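Local coordinates for 3-dehydroshikimate dehydratase (PDB 5HMQ), which converts 3-dehydroshikimate to protocatechuate in a metal-dependent N-terminal barrel domain that is fused to a hydroxyphenylpyruvate dioxygenase-like domain, at residues C[299-307]-C[342-353]; C[403-413]-C[458-466]. All blocks are in the same frame, centred on the assembly; numbering follows the deposited sequence.

Interaction 1: C[299-307]-C[342-353]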
loop_
_atom_site.group_PDB
_atom_site.type_symbol
_atom_site.label_atom_id
_atom_site.label_comp_id
_atom_site.label_asym_id
_atom_site.label_seq_id
_atom_site.Cartn_x
_atom_site.Cartn_y
_atom_site.Cartn_z
ATOM N N GLU C 299 21.696 11.087 -19.911
ATOM C CA GLU C 299 22.223 12.388 -20.308
ATOM C C GLU C 299 22.610 13.220 -19.091
ATOM O O GLU C 299 23.733 13.730 -19.009
ATOM C CB GLU C 299 21.210 13.133 -21.175
ATOM C CG GLU C 299 21.677 14.522 -21.578
ATOM C CD GLU C 299 23.049 14.517 -22.225
ATOM O OE1 GLU C 299 23.280 13.704 -23.144
ATOM O OE2 GLU C 299 23.903 15.324 -21.804
ATOM N N PHE C 300 21.694 13.376 -18.137
ATOM C CA PHE C 300 22.051 14.017 -16.880
ATOM C C PHE C 300 21.081 13.594 -15.787
ATOM O O PHE C 300 19.972 13.124 -16.054
ATOM C CB PHE C 300 22.104 15.551 -17.003
ATOM C CG PHE C 300 20.790 16.201 -17.365
ATOM C CD1 PHE C 300 19.794 16.385 -16.414
ATOM C CD2 PHE C 300 20.575 16.678 -18.648
ATOM C CE1 PHE C 300 18.600 16.994 -16.750
ATOM C CE2 PHE C 300 19.386 17.296 -18.986
ATOM C CZ PHE C 300 18.395 17.451 -18.038
ATOM N N LEU C 301 21.533 13.761 -14.548
ATOM C CA LEU C 301 20.703 13.616 -13.364
ATOM C C LEU C 301 20.360 15.001 -12.836
ATOM O O LEU C 301 21.218 15.888 -12.799
ATOM C CB LEU C 301 21.424 12.807 -12.283
ATOM C CG LEU C 301 21.886 11.391 -12.636
ATOM C CD1 LEU C 301 22.594 10.751 -11.451
ATOM C CD2 LEU C 301 20.711 10.533 -13.074
ATOM N N GLU C 302 19.100 15.194 -12.457
ATOM C CA GLU C 302 18.631 16.455 -11.895
ATOM C C GLU C 302 18.217 16.228 -10.446
ATOM O O GLU C 302 17.306 15.439 -10.174
ATOM C CB GLU C 302 17.467 17.028 -12.703
ATOM C CG GLU C 302 16.993 18.388 -12.205
ATOM C CD GLU C 302 15.803 18.930 -12.981
ATOM O OE1 GLU C 302 15.336 18.252 -13.920
ATOM O OE2 GLU C 302 15.333 20.039 -12.645
ATOM N N PHE C 303 18.886 16.913 -9.525
ATOM C CA PHE C 303 18.595 16.806 -8.103
ATOM C C PHE C 303 17.840 18.037 -7.623
ATOM O O PHE C 303 18.157 19.166 -8.009
ATOM C CB PHE C 303 19.877 16.640 -7.282
ATOM C CG PHE C 303 20.466 15.260 -7.342
ATOM C CD1 PHE C 303 21.371 14.917 -8.335
ATOM C CD2 PHE C 303 20.122 14.307 -6.396
ATOM C CE1 PHE C 303 21.916 13.643 -8.384
ATOM C CE2 PHE C 303 20.663 13.036 -6.438
ATOM C CZ PHE C 303 21.561 12.703 -7.433
ATOM N N ALA C 304 16.839 17.810 -6.775
ATOM C CA ALA C 304 16.067 18.882 -6.166
ATOM C C ALA C 304 16.660 19.183 -4.797
ATOM O O ALA C 304 16.690 18.309 -3.924
ATOM C CB ALA C 304 14.593 18.498 -6.043
ATOM N N VAL C 305 17.129 20.416 -4.614
ATOM C CA VAL C 305 17.830 20.834 -3.405
ATOM C C VAL C 305 17.522 22.303 -3.150
ATOM O O VAL C 305 16.992 23.008 -4.009
ATOM C CB VAL C 305 19.361 20.636 -3.519
ATOM C CG1 VAL C 305 19.735 19.162 -3.475
ATOM C CG2 VAL C 305 19.880 21.282 -4.798
ATOM N N ASP C 306 17.867 22.768 -1.953
ATOM C CA ASP C 306 17.946 24.189 -1.667
ATOM C C ASP C 306 19.417 24.606 -1.694
ATOM O O ASP C 306 20.302 23.806 -2.007
ATOM C CB ASP C 306 17.252 24.521 -0.339
ATOM C CG ASP C 306 17.906 23.860 0.868
ATOM O OD1 ASP C 306 18.988 23.253 0.731
ATOM O OD2 ASP C 306 17.319 23.946 1.970
ATOM N N GLU C 307 19.684 25.871 -1.371
ATOM C CA GLU C 307 21.048 26.368 -1.509
ATOM C C GLU C 307 21.980 25.741 -0.476
ATOM O O GLU C 307 23.149 25.475 -0.771
ATOM C CB GLU C 307 21.070 27.891 -1.393
ATOM C CG GLU C 307 21.971 28.572 -2.417
ATOM C CD GLU C 307 21.368 28.581 -3.814
ATOM O OE1 GLU C 307 22.093 28.256 -4.780
ATOM O OE2 GLU C 307 20.170 28.909 -3.938
ATOM N N ASN C 342 26.860 13.886 -16.236
ATOM C CA ASN C 342 26.391 15.249 -16.028
ATOM C C ASN C 342 25.377 15.250 -14.893
ATOM O O ASN C 342 24.438 14.448 -14.897
ATOM C CB ASN C 342 25.773 15.821 -17.306
ATOM C CG ASN C 342 26.760 15.872 -18.455
ATOM O OD1 ASN C 342 27.706 16.660 -18.440
ATOM N ND2 ASN C 342 26.549 15.024 -19.457
ATOM N N ILE C 343 25.572 16.133 -13.918
ATOM C CA ILE C 343 24.693 16.224 -12.758
ATOM C C ILE C 343 24.254 17.671 -12.597
ATOM O O ILE C 343 25.093 18.578 -12.549
ATOM C CB ILE C 343 25.378 15.715 -11.476
ATOM C CG1 ILE C 343 25.628 14.211 -11.579
ATOM C CG2 ILE C 343 24.519 16.018 -10.259
ATOM C CD1 ILE C 343 26.380 13.630 -10.413
ATOM N N VAL C 344 22.944 17.887 -12.525
ATOM C CA VAL C 344 22.356 19.218 -12.427
ATOM C C VAL C 344 21.810 19.389 -11.014
ATOM O O VAL C 344 20.958 18.608 -10.571
ATOM C CB VAL C 344 21.250 19.414 -13.475
ATOM C CG1 VAL C 344 20.620 20.794 -13.342
ATOM C CG2 VAL C 344 21.782 19.152 -14.887
ATOM N N LEU C 345 22.295 20.405 -10.302
ATOM C CA LEU C 345 21.812 20.734 -8.964
ATOM C C LEU C 345 20.815 21.883 -9.084
ATOM O O LEU C 345 21.201 23.024 -9.356
ATOM C CB LEU C 345 22.969 21.097 -8.036
ATOM C CG LEU C 345 24.066 20.048 -7.839
ATOM C CD1 LEU C 345 25.062 20.512 -6.787
ATOM C CD2 LEU C 345 23.466 18.702 -7.454
ATOM N N ASN C 346 19.535 21.574 -8.890
ATOM C CA ASN C 346 18.446 22.524 -9.108
ATOM C C ASN C 346 18.017 23.078 -7.753
ATOM O O ASN C 346 17.351 22.396 -6.970
ATOM C CB ASN C 346 17.295 21.840 -9.840
ATOM C CG ASN C 346 16.160 22.790 -10.183
ATOM O OD1 ASN C 346 16.209 23.980 -9.876
ATOM N ND2 ASN C 346 15.136 22.264 -10.845
ATOM N N ALA C 347 18.413 24.321 -7.474
ATOM C CA ALA C 347 18.025 25.013 -6.253
ATOM C C ALA C 347 17.095 26.190 -6.519
ATOM O O ALA C 347 16.878 27.012 -5.623
ATOM C CB ALA C 347 19.268 25.488 -5.494
ATOM N N GLU C 348 16.551 26.292 -7.724
ATOM C CA GLU C 348 15.648 27.386 -8.066
ATOM C C GLU C 348 14.333 27.238 -7.310
ATOM O O GLU C 348 13.664 26.207 -7.447
ATOM C CB GLU C 348 15.398 27.413 -9.571
ATOM C CG GLU C 348 14.443 28.505 -10.041
ATOM C CD GLU C 348 15.067 29.893 -10.046
ATOM O OE1 GLU C 348 16.207 30.052 -9.557
ATOM O OE2 GLU C 348 14.414 30.831 -10.550
ATOM N N PRO C 349 13.926 28.223 -6.518
ATOM C CA PRO C 349 12.671 28.110 -5.770
ATOM C C PRO C 349 11.457 28.384 -6.650
ATOM O O PRO C 349 11.559 28.894 -7.768
ATOM C CB PRO C 349 12.821 29.176 -4.681
ATOM C CG PRO C 349 13.680 30.218 -5.314
ATOM C CD PRO C 349 14.634 29.483 -6.226
ATOM N N TYR C 350 10.290 28.027 -6.107
ATOM C CA TYR C 350 8.987 28.283 -6.723
ATOM C C TYR C 350 8.923 27.653 -8.114
ATOM O O TYR C 350 8.730 28.328 -9.128
ATOM C CB TYR C 350 8.701 29.785 -6.799
ATOM C CG TYR C 350 9.257 30.575 -5.647
ATOM C CD1 TYR C 350 10.098 31.653 -5.878
ATOM C CD2 TYR C 350 9.012 30.205 -4.331
ATOM C CE1 TYR C 350 10.637 32.370 -4.842
ATOM C CE2 TYR C 350 9.550 30.919 -3.282
ATOM C CZ TYR C 350 10.362 32.000 -3.545
ATOM O OH TYR C 350 10.905 32.718 -2.508
ATOM N N SER C 351 9.082 26.337 -8.142
ATOM C CA SER C 351 9.249 25.626 -9.399
ATOM C C SER C 351 8.936 24.155 -9.174
ATOM O O SER C 351 8.620 23.726 -8.061
ATOM C CB SER C 351 10.666 25.817 -9.947
ATOM O OG SER C 351 11.628 25.287 -9.052
ATOM N N PHE C 352 9.023 23.384 -10.259
ATOM C CA PHE C 352 8.869 21.939 -10.165
ATOM C C PHE C 352 9.876 21.346 -9.189
ATOM O O PHE C 352 9.512 20.567 -8.300
ATOM C CB PHE C 352 9.007 21.324 -11.559
ATOM C CG PHE C 352 9.562 19.932 -11.565
ATOM C CD1 PHE C 352 8.766 18.850 -11.230
ATOM C CD2 PHE C 352 10.877 19.702 -11.934
ATOM C CE1 PHE C 352 9.280 17.567 -11.245
ATOM C CE2 PHE C 352 11.396 18.422 -11.950
ATOM C CZ PHE C 352 10.596 17.355 -11.606
ATOM N N GLY C 353 11.148 21.724 -9.326
ATOM C CA GLY C 353 12.168 21.209 -8.426
ATOM C C GLY C 353 11.928 21.579 -6.974
ATOM O O GLY C 353 12.096 20.750 -6.077
HETATM O O HOH W 1 17.611 28.337 -3.084
#
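Glu-302 and Asn-346 leave neighbouring parallel strands on one face of the sheet and meet through their polar ends. Asn-346 ND2 donates to Glu-302 OE2 over 2.9 Å, almost in line with the C-O bond but bent at the hydrogen (141°), with OE2 tilted out of the amide plane and the carboxylate and amide planes 22° apart. Glu-302 reaches the amide with an extended chain, CG anti to the backbone N (chi1 -177°). Its OE1 is held by the hydroxyl of Tyr-412, so both oxygens of this buried carboxylate are bound, while Phe-352 turns a ring edge toward OE2. Asn-346 OD1 closes an Asx turn, accepting from Glu-348 N at 3.2 Å; bonds at both ends of the amide fix its rotation.

At the start of the strands, Asn-342 ND2 donates a hydrogen bond to Glu-299 O (3.1 Å), which lies close to the amide plane, while the Glu-299 carboxylate goes to Arg-370 and Tyr-424. Phe-300 CD1 packs against Val-344 CG2 at 3.7 Å. On the face opposite Glu-302, Phe-303 CD1 lies 3.9 Å from Ile-343 CG2. Phe-303 CB leans on Leu-345. Five backbone hydrogen bonds, from Leu-301 N to Asn-342 O through Val-305 N to Asn-346 O, set the parallel register.

These are the first and last strands of a beta-alpha-beta-beta-beta unit, the building block of vicinal oxygen chelate domains. Strand 295-304 runs between strands 341-346 and 363-371, with a classic bulge at Glu-299 and Phe-300 facing Ala-368. Strand 333-338 borders 341-346 on its far side, and helix 352-360 brings Phe-356 and Phe-357 against Ala-304.

Interaction 2: C[403-413]-C[458-466]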
loop_
_atom_site.group_PDB
_atom_site.type_symbol
_atom_site.label_atom_id
_atom_site.label_comp_id
_atom_site.label_asym_id
_atom_site.label_seq_id
_atom_site.Cartn_x
_atom_site.Cartn_y
_atom_site.Cartn_z
ATOM N N VAL C 403 8.496 12.606 -19.894
ATOM C CA VAL C 403 7.506 11.607 -19.510
ATOM C C VAL C 403 7.466 11.536 -17.989
ATOM O O VAL C 403 8.517 11.487 -17.338
ATOM C CB VAL C 403 7.822 10.227 -20.117
ATOM C CG1 VAL C 403 6.817 9.191 -19.634
ATOM C CG2 VAL C 403 7.828 10.308 -21.632
ATOM N N ARG C 404 6.259 11.540 -17.426
ATOM C CA ARG C 404 6.097 11.516 -15.979
ATOM C C ARG C 404 6.273 10.089 -15.467
ATOM O O ARG C 404 5.642 9.155 -15.972
ATOM C CB ARG C 404 4.722 12.069 -15.596
ATOM C CG ARG C 404 4.450 12.210 -14.094
ATOM C CD ARG C 404 2.953 12.168 -13.795
ATOM N NE ARG C 404 2.639 12.450 -12.393
ATOM C CZ ARG C 404 2.479 11.544 -11.436
ATOM N NH1 ARG C 404 2.602 10.252 -11.703
ATOM N NH2 ARG C 404 2.191 11.940 -10.201
ATOM N N ALA C 405 7.131 9.924 -14.468
ATOM C CA ALA C 405 7.327 8.646 -13.802
ATOM C C ALA C 405 6.230 8.446 -12.760
ATOM O O ALA C 405 5.531 9.399 -12.411
ATOM C CB ALA C 405 8.712 8.607 -13.159
ATOM N N PRO C 406 6.026 7.212 -12.269
ATOM C CA PRO C 406 4.877 6.968 -11.375
ATOM C C PRO C 406 4.814 7.910 -10.187
ATOM O O PRO C 406 3.715 8.233 -9.720
ATOM C CB PRO C 406 5.087 5.515 -10.932
ATOM C CG PRO C 406 5.797 4.895 -12.079
ATOM C CD PRO C 406 6.725 5.956 -12.603
ATOM N N ASP C 407 5.958 8.367 -9.684
ATOM C CA ASP C 407 5.963 9.349 -8.611
ATOM C C ASP C 407 5.864 10.722 -9.264
ATOM O O ASP C 407 5.195 10.869 -10.289
ATOM C CB ASP C 407 7.216 9.197 -7.737
ATOM C CG ASP C 407 8.501 9.500 -8.487
ATOM O OD1 ASP C 407 8.544 9.284 -9.715
ATOM O OD2 ASP C 407 9.479 9.931 -7.842
ATOM N N GLY C 408 6.498 11.735 -8.699
ATOM C CA GLY C 408 6.407 13.030 -9.339
ATOM C C GLY C 408 7.521 13.336 -10.315
ATOM O O GLY C 408 7.406 14.285 -11.098
ATOM N N SER C 409 8.581 12.528 -10.310
ATOM C CA SER C 409 9.752 12.771 -11.137
ATOM C C SER C 409 9.459 12.626 -12.630
ATOM O O SER C 409 8.499 11.980 -13.057
ATOM C CB SER C 409 10.882 11.818 -10.744
ATOM O OG SER C 409 10.484 10.465 -10.873
ATOM N N LEU C 410 10.332 13.248 -13.421
ATOM C CA LEU C 410 10.219 13.359 -14.867
ATOM C C LEU C 410 11.335 12.580 -15.554
ATOM O O LEU C 410 12.405 12.358 -14.981
ATOM C CB LEU C 410 10.271 14.826 -15.306
ATOM C CG LEU C 410 9.189 15.739 -14.727
ATOM C CD1 LEU C 410 9.341 17.157 -15.257
ATOM C CD2 LEU C 410 7.805 15.186 -15.044
ATOM N N LEU C 411 11.073 12.166 -16.793
ATOM C CA LEU C 411 12.075 11.551 -17.660
ATOM C C LEU C 411 12.177 12.380 -18.934
ATOM O O LEU C 411 11.255 12.373 -19.756
ATOM C CB LEU C 411 11.723 10.099 -17.982
ATOM C CG LEU C 411 11.725 9.086 -16.835
ATOM C CD1 LEU C 411 11.101 7.779 -17.282
ATOM C CD2 LEU C 411 13.145 8.851 -16.342
ATOM N N TYR C 412 13.290 13.093 -19.097
ATOM C CA TYR C 412 13.507 13.894 -20.294
ATOM C C TYR C 412 14.031 13.027 -21.431
ATOM O O TYR C 412 14.895 12.169 -21.233
ATOM C CB TYR C 412 14.501 15.024 -20.031
ATOM C CG TYR C 412 14.196 15.882 -18.829
ATOM C CD1 TYR C 412 13.065 16.686 -18.787
ATOM C CD2 TYR C 412 15.064 15.917 -17.748
ATOM C CE1 TYR C 412 12.795 17.480 -17.690
ATOM C CE2 TYR C 412 14.809 16.711 -16.657
ATOM C CZ TYR C 412 13.673 17.488 -16.627
ATOM O OH TYR C 412 13.419 18.276 -15.528
ATOM N N LEU C 413 13.509 13.265 -22.630
ATOM C CA LEU C 413 13.915 12.538 -23.829
ATOM C C LEU C 413 14.863 13.435 -24.617
ATOM O O LEU C 413 14.425 14.278 -25.405
ATOM C CB LEU C 413 12.696 12.133 -24.652
ATOM C CG LEU C 413 11.611 11.398 -23.861
ATOM C CD1 LEU C 413 10.418 11.073 -24.744
ATOM C CD2 LEU C 413 12.175 10.136 -23.224
ATOM N N TRP C 458 5.767 0.027 -11.093
ATOM C CA TRP C 458 6.986 0.577 -11.683
ATOM C C TRP C 458 7.601 -0.391 -12.686
ATOM O O TRP C 458 8.117 0.028 -13.729
ATOM C CB TRP C 458 8.000 0.922 -10.593
ATOM C CG TRP C 458 7.783 2.249 -9.935
ATOM C CD1 TRP C 458 6.885 2.540 -8.953
ATOM C CD2 TRP C 458 8.495 3.467 -10.202
ATOM N NE1 TRP C 458 6.987 3.863 -8.595
ATOM C CE2 TRP C 458 7.968 4.453 -9.347
ATOM C CE3 TRP C 458 9.524 3.816 -11.083
ATOM C CZ2 TRP C 458 8.434 5.767 -9.347
ATOM C CZ3 TRP C 458 9.986 5.120 -11.082
ATOM C CH2 TRP C 458 9.441 6.080 -10.220
ATOM N N VAL C 459 7.574 -1.690 -12.377
ATOM C CA VAL C 459 8.135 -2.686 -13.287
ATOM C C VAL C 459 7.414 -2.642 -14.627
ATOM O O VAL C 459 8.044 -2.589 -15.690
ATOM C CB VAL C 459 8.066 -4.089 -12.656
ATOM C CG1 VAL C 459 8.401 -5.153 -13.691
ATOM C CG2 VAL C 459 9.007 -4.185 -11.465
ATOM N N LEU C 460 6.079 -2.655 -14.594
ATOM C CA LEU C 460 5.303 -2.585 -15.828
ATOM C C LEU C 460 5.512 -1.251 -16.534
ATOM O O LEU C 460 5.526 -1.190 -17.769
ATOM C CB LEU C 460 3.822 -2.816 -15.530
ATOM C CG LEU C 460 2.859 -2.668 -16.704
ATOM C CD1 LEU C 460 3.261 -3.584 -17.845
ATOM C CD2 LEU C 460 1.445 -2.973 -16.253
ATOM N N PHE C 461 5.670 -0.173 -15.765
ATOM C CA PHE C 461 5.905 1.142 -16.354
ATOM C C PHE C 461 7.145 1.132 -17.240
ATOM O O PHE C 461 7.108 1.592 -18.388
ATOM C CB PHE C 461 6.034 2.183 -15.235
ATOM C CG PHE C 461 6.507 3.536 -15.697
ATOM C CD1 PHE C 461 5.609 4.473 -16.181
ATOM C CD2 PHE C 461 7.849 3.880 -15.616
ATOM C CE1 PHE C 461 6.042 5.719 -16.596
ATOM C CE2 PHE C 461 8.289 5.124 -16.029
ATOM C CZ PHE C 461 7.383 6.045 -16.518
ATOM N N TYR C 462 8.254 0.592 -16.729
ATOM C CA TYR C 462 9.500 0.594 -17.488
ATOM C C TYR C 462 9.510 -0.483 -18.568
ATOM O O TYR C 462 10.074 -0.271 -19.647
ATOM C CB TYR C 462 10.691 0.432 -16.543
ATOM C CG TYR C 462 11.223 1.752 -16.030
ATOM C CD1 TYR C 462 11.963 2.591 -16.856
ATOM C CD2 TYR C 462 10.983 2.164 -14.725
ATOM C CE1 TYR C 462 12.451 3.802 -16.397
ATOM C CE2 TYR C 462 11.466 3.375 -14.256
ATOM C CZ TYR C 462 12.202 4.188 -15.097
ATOM O OH TYR C 462 12.688 5.393 -14.641
ATOM N N LYS C 463 8.905 -1.643 -18.299
ATOM C CA LYS C 463 8.864 -2.695 -19.311
ATOM C C LYS C 463 8.065 -2.266 -20.536
ATOM O O LYS C 463 8.450 -2.568 -21.671
ATOM C CB LYS C 463 8.280 -3.983 -18.732
ATOM C CG LYS C 463 9.269 -4.850 -17.979
ATOM C CD LYS C 463 8.640 -6.193 -17.641
ATOM C CE LYS C 463 9.676 -7.195 -17.158
ATOM N NZ LYS C 463 9.053 -8.505 -16.820
ATOM N N SER C 464 6.943 -1.576 -20.335
ATOM C CA SER C 464 6.073 -1.262 -21.463
ATOM C C SER C 464 6.463 0.043 -22.153
ATOM O O SER C 464 6.690 0.058 -23.366
ATOM C CB SER C 464 4.608 -1.214 -21.008
ATOM O OG SER C 464 4.385 -0.186 -20.059
ATOM N N LEU C 465 6.557 1.141 -21.399
ATOM C CA LEU C 465 6.821 2.436 -22.019
ATOM C C LEU C 465 8.207 2.501 -22.647
ATOM O O LEU C 465 8.385 3.162 -23.676
ATOM C CB LEU C 465 6.657 3.564 -20.999
ATOM C CG LEU C 465 5.247 4.130 -20.806
ATOM C CD1 LEU C 465 4.391 3.189 -19.971
ATOM C CD2 LEU C 465 5.296 5.520 -20.182
ATOM N N PHE C 466 9.198 1.845 -22.046
ATOM C CA PHE C 466 10.581 1.973 -22.487
ATOM C C PHE C 466 11.205 0.646 -22.902
ATOM O O PHE C 466 12.407 0.604 -23.195
ATOM C CB PHE C 466 11.410 2.640 -21.387
ATOM C CG PHE C 466 10.944 4.025 -21.051
ATOM C CD1 PHE C 466 11.305 5.099 -21.847
ATOM C CD2 PHE C 466 10.123 4.248 -19.960
ATOM C CE1 PHE C 466 10.868 6.374 -21.548
ATOM C CE2 PHE C 466 9.682 5.519 -19.657
ATOM C CZ PHE C 466 10.055 6.585 -20.452
#
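Asp-407 OD1 is gripped from within its own turn and also meets the rim of Trp-458. Ser-409 OG donates to it over 2.5 Å, on the syn side and close to the carboxylate plane, and Ser-409 N adds a weak bond. The same oxygen lies 3.4 Å from Trp-458 CH2, at the edge of the indole. Asp-407 places its CG between the backbone N and the carbonyl carbon (chi1 65°), which brings the carboxylate back over the turn.

Next to it, Pro-406 is wedged between two inclined aromatic rings one helical turn apart. Its CD stands 3.5 Å from the centre of the six-membered ring of Trp-458 and, from a second direction, 3.7 Å from the centre of the Phe-461 ring, both CH-pi contacts almost on the ring normal. Pro-406 CB covers Trp-458 NE1 at 3.4 Å, and this buried N-H has no partner in the model.

The turn joins strands 402-404 and 410-414, an antiparallel hairpin of the first VOC domain, whereas the rings of Trp-458, Phe-461 and Tyr-462 come from helix 455-465 of the second, with Phe-466 following in sequence; the contact is thus an interface between the two domains. Farther from the turn, Leu-411 carries the packing. Its CD1 comes within 3.5 Å of Phe-466 CZ and also touches the edge of Phe-461, with the Tyr-462 ring beside it. Val-403 CG1 meets Leu-465 CD2 at 4.0 Å, and helix 374-383 adds Ala-381 beside both residues. Away from the hairpin, Leu-460 and Ser-464 lie against helix 252-276. Phe-247 of the second subunit packs on Asp-407 and Trp-458, and the hydroxyl of Tyr-40 of that subunit hydrogen-bonds to Gly-408 O.

Overall arrangement
Both contacts are largely buried and reach the same mixed sheet, with centres about 19 Å apart. Interaction 1 joins adjacent strands inside one domain, largely through backbone hydrogen bonds and a few polar side-chain links. Interaction 2 lies nearer the centre of the chain and joins the sheet's hairpin to a helix of the following domain, relying on aromatic and aliphatic packing. Strand 363-371 separates the two pairs of strands, yet they touch: Phe-300 CZ packs 3.7 Å from Tyr-412 CD2, and the Phe-352 ring lies on Leu-410. The second subunit reaches each, through Tyr-350 and Phe-352 in interaction 1 and around the 404-408 turn and Trp-458 in interaction 2.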